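Local coordinates for protein UL16 (Human herpesvirus 5 strain ad169, PDB 2WY3) that blocks the NK-cell receptor KLRK1 from meeting its ligands ULBP1 and ULBP2, holding such ligands inside the infected cell, which inhibits NK-cell activation, at residues E45-V51 and D63-N69. Residues are numbered along the deposited sequence; the frame is centred on the assembly and turned at random.
Sequences EDEIIGV and DLWLYQN. With NAG (2-acetamido-2-deoxy-beta-D-glucopyranose), chain K.
Two antiparallel strands of a beta hairpin, 49-55 and 62-68, meet here, and V51 and I49 pair with W65 and Y67 through their backbones. I49 N donates a hydrogen bond to Y67 O (3.0 Å), and I49 O accepts one from Y67 N; V51 and W65 repeat the exchange. Between these hydrogen-bonded pairs, G50 faces L66 with their CA atoms 4.2 Å apart. On the I49–Y67 face, V51 and W65 lie side by side: V51 CG2 sits 3.5 Å from W65 NE1, meeting the indole obliquely. W65 CG stands between its own N and carbonyl carbon (chi1 76°), which brings the pyrrole side of the ring (CD1, NE1) alongside V51 CB and CG2, while NE1 is held by T100 of strand 95-102. That strand's L98 touches I49, W65 and Y67.

Past the paired residues, Q68 stretches out across I48 to D46; its CD lies 3.7 Å from I48 CG1. Its NE2 donates to D46 O at 2.9 Å, approaching from above the carbonyl plane. A water bridges N69 N and E47 O. N69 carries an N-linked NAG on ND2, and E45 OE1 accepts a hydrogen bond from NAG N2 at 2.8 Å, nearly straight (168°), tying the glycan back to the opposite segment. This is an antiparallel beta hairpin within the six-stranded sheet of a beta sandwich, one face against the three-stranded sheet, with a glycan at the open end.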
loop_
_atom_site.group_PDB
_atom_site.type_symbol
_atom_site.label_atom_id
_atom_site.label_comp_id
_atom_site.label_asym_id
_atom_site.label_seq_id
_atom_site.Cartn_x
_atom_site.Cartn_y
_atom_site.Cartn_z
ATOM N N GLU B 45 -16.121 -14.060 -4.813
ATOM C CA GLU B 45 -16.786 -13.739 -3.555
ATOM C C GLU B 45 -16.578 -14.792 -2.476
ATOM O O GLU B 45 -16.386 -14.457 -1.313
ATOM C CB GLU B 45 -18.288 -13.525 -3.777
ATOM C CG GLU B 45 -18.658 -12.135 -4.240
ATOM C CD GLU B 45 -20.161 -11.931 -4.273
ATOM O OE1 GLU B 45 -20.845 -12.405 -3.339
ATOM O OE2 GLU B 45 -20.655 -11.300 -5.230
ATOM N N ASP B 46 -16.620 -16.067 -2.854
ATOM C CA ASP B 46 -16.535 -17.129 -1.857
ATOM C C ASP B 46 -15.112 -17.635 -1.629
ATOM O O ASP B 46 -14.894 -18.527 -0.821
ATOM C CB ASP B 46 -17.476 -18.288 -2.214
ATOM C CG ASP B 46 -16.946 -19.155 -3.354
ATOM O OD1 ASP B 46 -15.922 -18.798 -3.981
ATOM O OD2 ASP B 46 -17.562 -20.207 -3.621
ATOM N N GLU B 47 -14.137 -17.049 -2.319
ATOM C CA GLU B 47 -12.775 -17.565 -2.231
ATOM C C GLU B 47 -12.082 -17.212 -0.919
ATOM O O GLU B 47 -11.985 -16.037 -0.540
ATOM C CB GLU B 47 -11.917 -17.098 -3.411
ATOM C CG GLU B 47 -10.555 -17.805 -3.445
ATOM C CD GLU B 47 -9.705 -17.400 -4.637
ATOM O OE1 GLU B 47 -10.174 -16.569 -5.438
ATOM O OE2 GLU B 47 -8.568 -17.912 -4.760
ATOM N N ILE B 48 -11.586 -18.239 -0.241
ATOM C CA ILE B 48 -10.798 -18.059 0.961
ATOM C C ILE B 48 -9.324 -17.999 0.609
ATOM O O ILE B 48 -8.772 -18.945 0.020
ATOM C CB ILE B 48 -11.045 -19.199 1.970
ATOM C CG1 ILE B 48 -12.531 -19.239 2.335
ATOM C CG2 ILE B 48 -10.163 -19.013 3.188
ATOM C CD1 ILE B 48 -12.953 -20.491 3.091
ATOM N N ILE B 49 -8.702 -16.870 0.942
ATOM C CA ILE B 49 -7.266 -16.685 0.775
ATOM C C ILE B 49 -6.678 -16.294 2.138
ATOM O O ILE B 49 -7.420 -16.057 3.091
ATOM C CB ILE B 49 -6.969 -15.615 -0.294
ATOM C CG1 ILE B 49 -7.702 -14.299 0.019
ATOM C CG2 ILE B 49 -7.402 -16.125 -1.666
ATOM C CD1 ILE B 49 -7.310 -13.162 -0.920
ATOM N N GLY B 50 -5.361 -16.250 2.263
ATOM C CA GLY B 50 -4.812 -15.907 3.561
ATOM C C GLY B 50 -3.312 -15.971 3.643
ATOM O O GLY B 50 -2.625 -16.202 2.639
ATOM N N VAL B 51 -2.808 -15.818 4.863
ATOM C CA VAL B 51 -1.373 -15.719 5.090
ATOM C C VAL B 51 -0.980 -16.614 6.263
ATOM O O VAL B 51 -1.558 -16.515 7.342
ATOM C CB VAL B 51 -0.956 -14.271 5.423
ATOM C CG1 VAL B 51 0.546 -14.176 5.552
ATOM C CG2 VAL B 51 -1.460 -13.301 4.344
ATOM N N ASP B 63 1.033 -19.743 12.531
ATOM C CA ASP B 63 -0.194 -18.990 12.717
ATOM C C ASP B 63 -0.809 -18.714 11.345
ATOM O O ASP B 63 -0.184 -18.953 10.315
ATOM C CB ASP B 63 0.094 -17.674 13.441
ATOM C CG ASP B 63 -1.118 -17.160 14.226
ATOM O OD1 ASP B 63 -2.207 -17.767 14.126
ATOM O OD2 ASP B 63 -0.970 -16.159 14.957
ATOM N N LEU B 64 -2.033 -18.212 11.335
ATOM C CA LEU B 64 -2.755 -18.070 10.080
ATOM C C LEU B 64 -3.799 -16.983 10.205
ATOM O O LEU B 64 -4.493 -16.910 11.212
ATOM C CB LEU B 64 -3.467 -19.396 9.775
ATOM C CG LEU B 64 -4.285 -19.490 8.485
ATOM C CD1 LEU B 64 -3.354 -19.509 7.271
ATOM C CD2 LEU B 64 -5.175 -20.746 8.504
ATOM N N TRP B 65 -3.923 -16.137 9.189
ATOM C CA TRP B 65 -5.110 -15.303 9.077
ATOM C C TRP B 65 -5.757 -15.505 7.719
ATOM O O TRP B 65 -5.063 -15.805 6.748
ATOM C CB TRP B 65 -4.837 -13.821 9.411
ATOM C CG TRP B 65 -4.121 -12.923 8.397
ATOM C CD1 TRP B 65 -2.777 -12.675 8.321
ATOM C CD2 TRP B 65 -4.742 -12.070 7.411
ATOM N NE1 TRP B 65 -2.523 -11.743 7.323
ATOM C CE2 TRP B 65 -3.710 -11.362 6.753
ATOM C CE3 TRP B 65 -6.072 -11.845 7.019
ATOM C CZ2 TRP B 65 -3.962 -10.448 5.713
ATOM C CZ3 TRP B 65 -6.325 -10.941 5.979
ATOM C CH2 TRP B 65 -5.269 -10.257 5.338
ATOM N N LEU B 66 -7.080 -15.380 7.666
ATOM C CA LEU B 66 -7.845 -15.742 6.476
ATOM C C LEU B 66 -8.831 -14.646 6.074
ATOM O O LEU B 66 -9.356 -13.931 6.917
ATOM C CB LEU B 66 -8.627 -17.045 6.709
ATOM C CG LEU B 66 -7.812 -18.309 7.004
ATOM C CD1 LEU B 66 -8.745 -19.461 7.351
ATOM C CD2 LEU B 66 -6.911 -18.656 5.810
ATOM N N TYR B 67 -9.078 -14.555 4.769
ATOM C CA TYR B 67 -9.882 -13.488 4.174
ATOM C C TYR B 67 -10.876 -14.109 3.198
ATOM O O TYR B 67 -10.526 -15.030 2.454
ATOM C CB TYR B 67 -8.937 -12.542 3.428
ATOM C CG TYR B 67 -9.479 -11.171 3.095
ATOM C CD1 TYR B 67 -9.721 -10.799 1.774
ATOM C CD2 TYR B 67 -9.709 -10.232 4.100
ATOM C CE1 TYR B 67 -10.198 -9.525 1.467
ATOM C CE2 TYR B 67 -10.171 -8.978 3.802
ATOM C CZ TYR B 67 -10.405 -8.626 2.487
ATOM O OH TYR B 67 -10.878 -7.367 2.206
ATOM N N GLN B 68 -12.120 -13.636 3.218
ATOM C CA GLN B 68 -13.152 -14.140 2.312
ATOM C C GLN B 68 -14.223 -13.083 2.123
ATOM O O GLN B 68 -14.703 -12.498 3.099
ATOM C CB GLN B 68 -13.798 -15.416 2.875
ATOM C CG GLN B 68 -14.806 -16.113 1.933
ATOM C CD GLN B 68 -15.587 -17.222 2.634
ATOM O OE1 GLN B 68 -15.779 -17.177 3.850
ATOM N NE2 GLN B 68 -16.047 -18.217 1.868
ATOM N N ASN B 69 -14.623 -12.859 0.877
ATOM C CA ASN B 69 -15.671 -11.888 0.597
ATOM C C ASN B 69 -15.360 -10.553 1.276
ATOM O O ASN B 69 -16.196 -9.982 1.978
ATOM C CB ASN B 69 -17.022 -12.435 1.054
ATOM C CG ASN B 69 -18.190 -11.696 0.439
ATOM O OD1 ASN B 69 -18.023 -10.888 -0.478
ATOM N ND2 ASN B 69 -19.382 -11.988 0.928
HETATM C C1 NAG K . -20.412 -11.194 0.309
HETATM C C2 NAG K . -21.567 -12.196 0.234
HETATM C C3 NAG K . -22.854 -11.509 -0.198
HETATM C C4 NAG K . -23.136 -10.363 0.755
HETATM C C5 NAG K . -21.952 -9.403 0.771
HETATM C C6 NAG K . -22.192 -8.280 1.772
HETATM C C7 NAG K . -21.117 -14.534 -0.221
HETATM C C8 NAG K . -21.006 -15.613 -1.255
HETATM N N2 NAG K . -21.261 -13.289 -0.670
HETATM O O3 NAG K . -23.932 -12.417 -0.180
HETATM O O4 NAG K . -24.302 -9.688 0.340
HETATM O O5 NAG K . -20.746 -10.067 1.102
HETATM O O6 NAG K . -21.222 -7.277 1.580
HETATM O O7 NAG K . -21.072 -14.813 0.977
HETATM O O HOH W 1 -13.146 -13.789 -1.269
#